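Local coordinates for germination protein (Bacillus megaterium, PDB 6O59) that probably takes part in sensing germinants, as the N-terminal domain of the A subunit of a spore germinant receptor, at residues E12-I17 with I29-I34. Residues are numbered along the deposited sequence; the frame is centred on the assembly and turned at random.
Sequences ENLTLI and IRHFKI
Glu12 O accepts a hydrogen bond from the backbone N of Leu16, 3.2 Å away, within the helical turn that carries Leu14 to Ile29 and His31. The hydroxyl of Thr15 also approaches this carbonyl, with OG1 2.8 Å from Glu12 O, and it reaches Ser11 O as well. These bonds stay within the helix; none crosses to residues 29-34.

The contact across is small and rests on one methyl group. Leu14 CD1 lies 4.0 Å from Ile29 CG2. The same CD1 of Leu14 comes to 3.4 Å from His31 NE2. It meets the imidazole obliquely, with no hydrogen bond. CD1 lies anti to CA (chi2 -178°), so this branch continues the line of the side chain out from the helix. The side chains of Leu14 and His31 reach toward one another across the gap, while Ile29 lies alongside Leu14 with the opposite heading.

Ile29 and His31 are two residues apart and project from the same face of the strand. Ile29 CG2 stands 3.6 Å above the plane of the His31 ring, displaced from the ring centre. Ile29 CG2 is anti to its own backbone N, and this one methyl meets both the ring and Leu14.

Leu14 is buried and also touches Val45 on the adjoining strand 40-47, whereas His31 is exposed. The packing therefore runs from the interior to the surface. Arg30 and Phe32 contact helix 54-62 instead, and Ile17 packs on Trp98 of helix 98-106. Helix 10-20 thus packs against strand 27-34, an outermost strand of the first of two five-stranded antiparallel sheets, as in an alpha/beta sandwich with helices on both faces of the sheet.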
ATOM      1  N   GLU A  12      12.971  12.270   8.431  1.00 84.53           N
ATOM      2  CA  GLU A  12      13.083  11.179   9.391  1.00 85.00           C
ATOM      3  C   GLU A  12      11.781  10.387   9.466  1.00 86.45           C
ATOM      4  O   GLU A  12      11.817   9.154   9.532  1.00 86.13           O
ATOM      5  CB  GLU A  12      13.483  11.708  10.776  1.00 89.44           C
ATOM      6  CG  GLU A  12      14.918  12.214  10.835  1.00103.33           C
ATOM      7  CD  GLU A  12      15.517  12.458  12.209  1.00126.08           C
ATOM      8  OE1 GLU A  12      16.672  12.026  12.424  1.00129.26           O
ATOM      9  OE2 GLU A  12      14.849  13.091  13.061  1.00117.17           O
ATOM     10  N   ASN A  13      10.630  11.087   9.417  1.00 80.35           N
ATOM     11  CA  ASN A  13       9.319  10.446   9.479  1.00 76.25           C
ATOM     12  C   ASN A  13       9.039   9.691   8.210  1.00 79.37           C
ATOM     13  O   ASN A  13       8.472   8.600   8.270  1.00 79.53           O
ATOM     14  CB  ASN A  13       8.227  11.464   9.746  1.00 70.11           C
ATOM     15  CG  ASN A  13       8.231  11.952  11.167  1.00 83.85           C
ATOM     16  OD1 ASN A  13       8.332  11.172  12.125  1.00 82.58           O
ATOM     17  ND2 ASN A  13       8.134  13.258  11.338  1.00 72.20           N
ATOM     18  N   LEU A  14       9.473  10.236   7.065  1.00 74.94           N
ATOM     19  CA  LEU A  14       9.254   9.590   5.774  1.00 72.63           C
ATOM     20  C   LEU A  14      10.146   8.357   5.636  1.00 78.24           C
ATOM     21  O   LEU A  14       9.644   7.301   5.259  1.00 77.06           O
ATOM     22  CB  LEU A  14       9.444  10.572   4.591  1.00 72.12           C
ATOM     23  CG  LEU A  14       8.473  11.771   4.533  1.00 75.15           C
ATOM     24  CD1 LEU A  14       8.730  12.617   3.320  1.00 75.61           C
ATOM     25  CD2 LEU A  14       6.992  11.335   4.557  1.00 74.19           C
ATOM     26  N   THR A  15      11.430   8.456   6.014  1.00 77.79           N
ATOM     27  CA  THR A  15      12.332   7.302   5.935  1.00 79.91           C
ATOM     28  C   THR A  15      11.794   6.134   6.765  1.00 84.26           C
ATOM     29  O   THR A  15      11.799   5.004   6.274  1.00 84.03           O
ATOM     30  CB  THR A  15      13.750   7.662   6.366  1.00 89.17           C
ATOM     31  OG1 THR A  15      13.660   8.437   7.545  1.00 92.96           O
ATOM     32  CG2 THR A  15      14.506   8.439   5.301  1.00 88.04           C
ATOM     33  N   LEU A  16      11.260   6.434   7.985  1.00 80.10           N
ATOM     34  CA  LEU A  16      10.700   5.467   8.929  1.00 78.67           C
ATOM     35  C   LEU A  16       9.403   4.841   8.414  1.00 79.90           C
ATOM     36  O   LEU A  16       9.202   3.653   8.657  1.00 80.22           O
ATOM     37  CB  LEU A  16      10.497   6.089  10.323  1.00 79.50           C
ATOM     38  CG  LEU A  16      11.778   6.176  11.211  1.00 86.94           C
ATOM     39  CD1 LEU A  16      11.593   7.139  12.338  1.00 87.87           C
ATOM     40  CD2 LEU A  16      12.180   4.822  11.778  1.00 88.69           C
ATOM     41  N   ILE A  17       8.538   5.600   7.695  1.00 73.59           N
ATOM     42  CA  ILE A  17       7.310   5.038   7.110  1.00 70.59           C
ATOM     43  C   ILE A  17       7.717   3.983   6.065  1.00 72.55           C
ATOM     44  O   ILE A  17       7.300   2.829   6.159  1.00 71.69           O
ATOM     45  CB  ILE A  17       6.386   6.129   6.495  1.00 71.82           C
ATOM     46  CG1 ILE A  17       5.780   7.031   7.588  1.00 72.27           C
ATOM     47  CG2 ILE A  17       5.284   5.496   5.604  1.00 68.82           C
ATOM     48  CD1 ILE A  17       5.276   8.354   7.062  1.00 75.72           C
ATOM     49  N   ILE A  29       3.681   9.178  -1.447  1.00 69.24           N
ATOM     50  CA  ILE A  29       4.259  10.323  -0.754  1.00 69.70           C
ATOM     51  C   ILE A  29       4.257  11.498  -1.740  1.00 76.26           C
ATOM     52  O   ILE A  29       4.957  11.456  -2.755  1.00 77.53           O
ATOM     53  CB  ILE A  29       5.674  10.036  -0.172  1.00 73.70           C
ATOM     54  CG1 ILE A  29       5.608   8.925   0.898  1.00 73.87           C
ATOM     55  CG2 ILE A  29       6.306  11.334   0.391  1.00 75.09           C
ATOM     56  CD1 ILE A  29       6.925   8.343   1.391  1.00 82.32           C
ATOM     57  N   ARG A  30       3.453  12.526  -1.452  1.00 72.72           N
ATOM     58  CA  ARG A  30       3.397  13.732  -2.271  1.00 73.19           C
ATOM     59  C   ARG A  30       4.095  14.858  -1.528  1.00 78.97           C
ATOM     60  O   ARG A  30       3.609  15.317  -0.495  1.00 78.23           O
ATOM     61  CB  ARG A  30       1.950  14.124  -2.628  1.00 71.25           C
ATOM     62  CG  ARG A  30       1.188  13.093  -3.436  1.00 75.41           C
ATOM     63  CD  ARG A  30       1.243  13.390  -4.901  1.00 86.34           C
ATOM     64  NE  ARG A  30       0.067  12.863  -5.586  1.00 97.20           N
ATOM     65  CZ  ARG A  30       0.069  11.781  -6.352  1.00109.68           C
ATOM     66  NH1 ARG A  30       1.194  11.102  -6.550  1.00 90.98           N
ATOM     67  NH2 ARG A  30      -1.047  11.378  -6.943  1.00103.26           N
ATOM     68  N   HIS A  31       5.266  15.262  -2.006  1.00 78.11           N
ATOM     69  CA  HIS A  31       5.975  16.374  -1.384  1.00 79.95           C
ATOM     70  C   HIS A  31       5.398  17.685  -1.862  1.00 85.12           C
ATOM     71  O   HIS A  31       5.054  17.821  -3.041  1.00 86.34           O
ATOM     72  CB  HIS A  31       7.467  16.344  -1.705  1.00 82.68           C
ATOM     73  CG  HIS A  31       8.193  15.215  -1.069  1.00 86.00           C
ATOM     74  ND1 HIS A  31       8.434  14.039  -1.756  1.00 87.36           N
ATOM     75  CD2 HIS A  31       8.713  15.115   0.173  1.00 88.62           C
ATOM     76  CE1 HIS A  31       9.092  13.262  -0.914  1.00 87.29           C
ATOM     77  NE2 HIS A  31       9.282  13.867   0.261  1.00 88.48           N
ATOM     78  N   PHE A  32       5.295  18.646  -0.952  1.00 80.90           N
ATOM     79  CA  PHE A  32       4.861  19.996  -1.264  1.00 81.36           C
ATOM     80  C   PHE A  32       5.478  20.984  -0.251  1.00 87.78           C
ATOM     81  O   PHE A  32       6.181  20.579   0.688  1.00 86.27           O
ATOM     82  CB  PHE A  32       3.333  20.115  -1.360  1.00 80.92           C
ATOM     83  CG  PHE A  32       2.553  20.051  -0.074  1.00 81.06           C
ATOM     84  CD1 PHE A  32       2.240  18.830   0.509  1.00 81.08           C
ATOM     85  CD2 PHE A  32       2.085  21.214   0.531  1.00 84.27           C
ATOM     86  CE1 PHE A  32       1.503  18.777   1.690  1.00 81.00           C
ATOM     87  CE2 PHE A  32       1.341  21.156   1.707  1.00 85.56           C
ATOM     88  CZ  PHE A  32       1.045  19.940   2.272  1.00 81.00           C
ATOM     89  N   LYS A  33       5.275  22.278  -0.502  1.00 87.37           N
ATOM     90  CA  LYS A  33       5.816  23.337   0.324  1.00 90.03           C
ATOM     91  C   LYS A  33       4.719  24.279   0.741  1.00 97.87           C
ATOM     92  O   LYS A  33       3.761  24.503  -0.005  1.00 96.71           O
ATOM     93  CB  LYS A  33       6.942  24.074  -0.404  1.00 93.94           C
ATOM     94  CG  LYS A  33       8.294  23.771   0.204  1.00105.11           C
ATOM     95  CD  LYS A  33       9.298  23.246  -0.793  1.00112.77           C
ATOM     96  CE  LYS A  33      10.591  22.919  -0.086  1.00124.46           C
ATOM     97  NZ  LYS A  33      11.500  22.107  -0.936  1.00133.55           N
ATOM     98  N   ILE A  34       4.849  24.799   1.958  1.00 98.68           N
ATOM     99  CA  ILE A  34       3.909  25.725   2.558  1.00100.88           C
ATOM    100  C   ILE A  34       4.701  26.905   3.186  1.00110.01           C
ATOM    101  O   ILE A  34       5.936  26.874   3.273  1.00110.61           O
ATOM    102  CB  ILE A  34       2.983  24.945   3.541  1.00102.27           C
ATOM    103  CG1 ILE A  34       1.525  25.461   3.464  1.00103.45           C
ATOM    104  CG2 ILE A  34       3.501  24.864   4.978  1.00103.60           C
ATOM    105  CD1 ILE A  34       0.582  24.681   2.360  1.00111.65           C
TER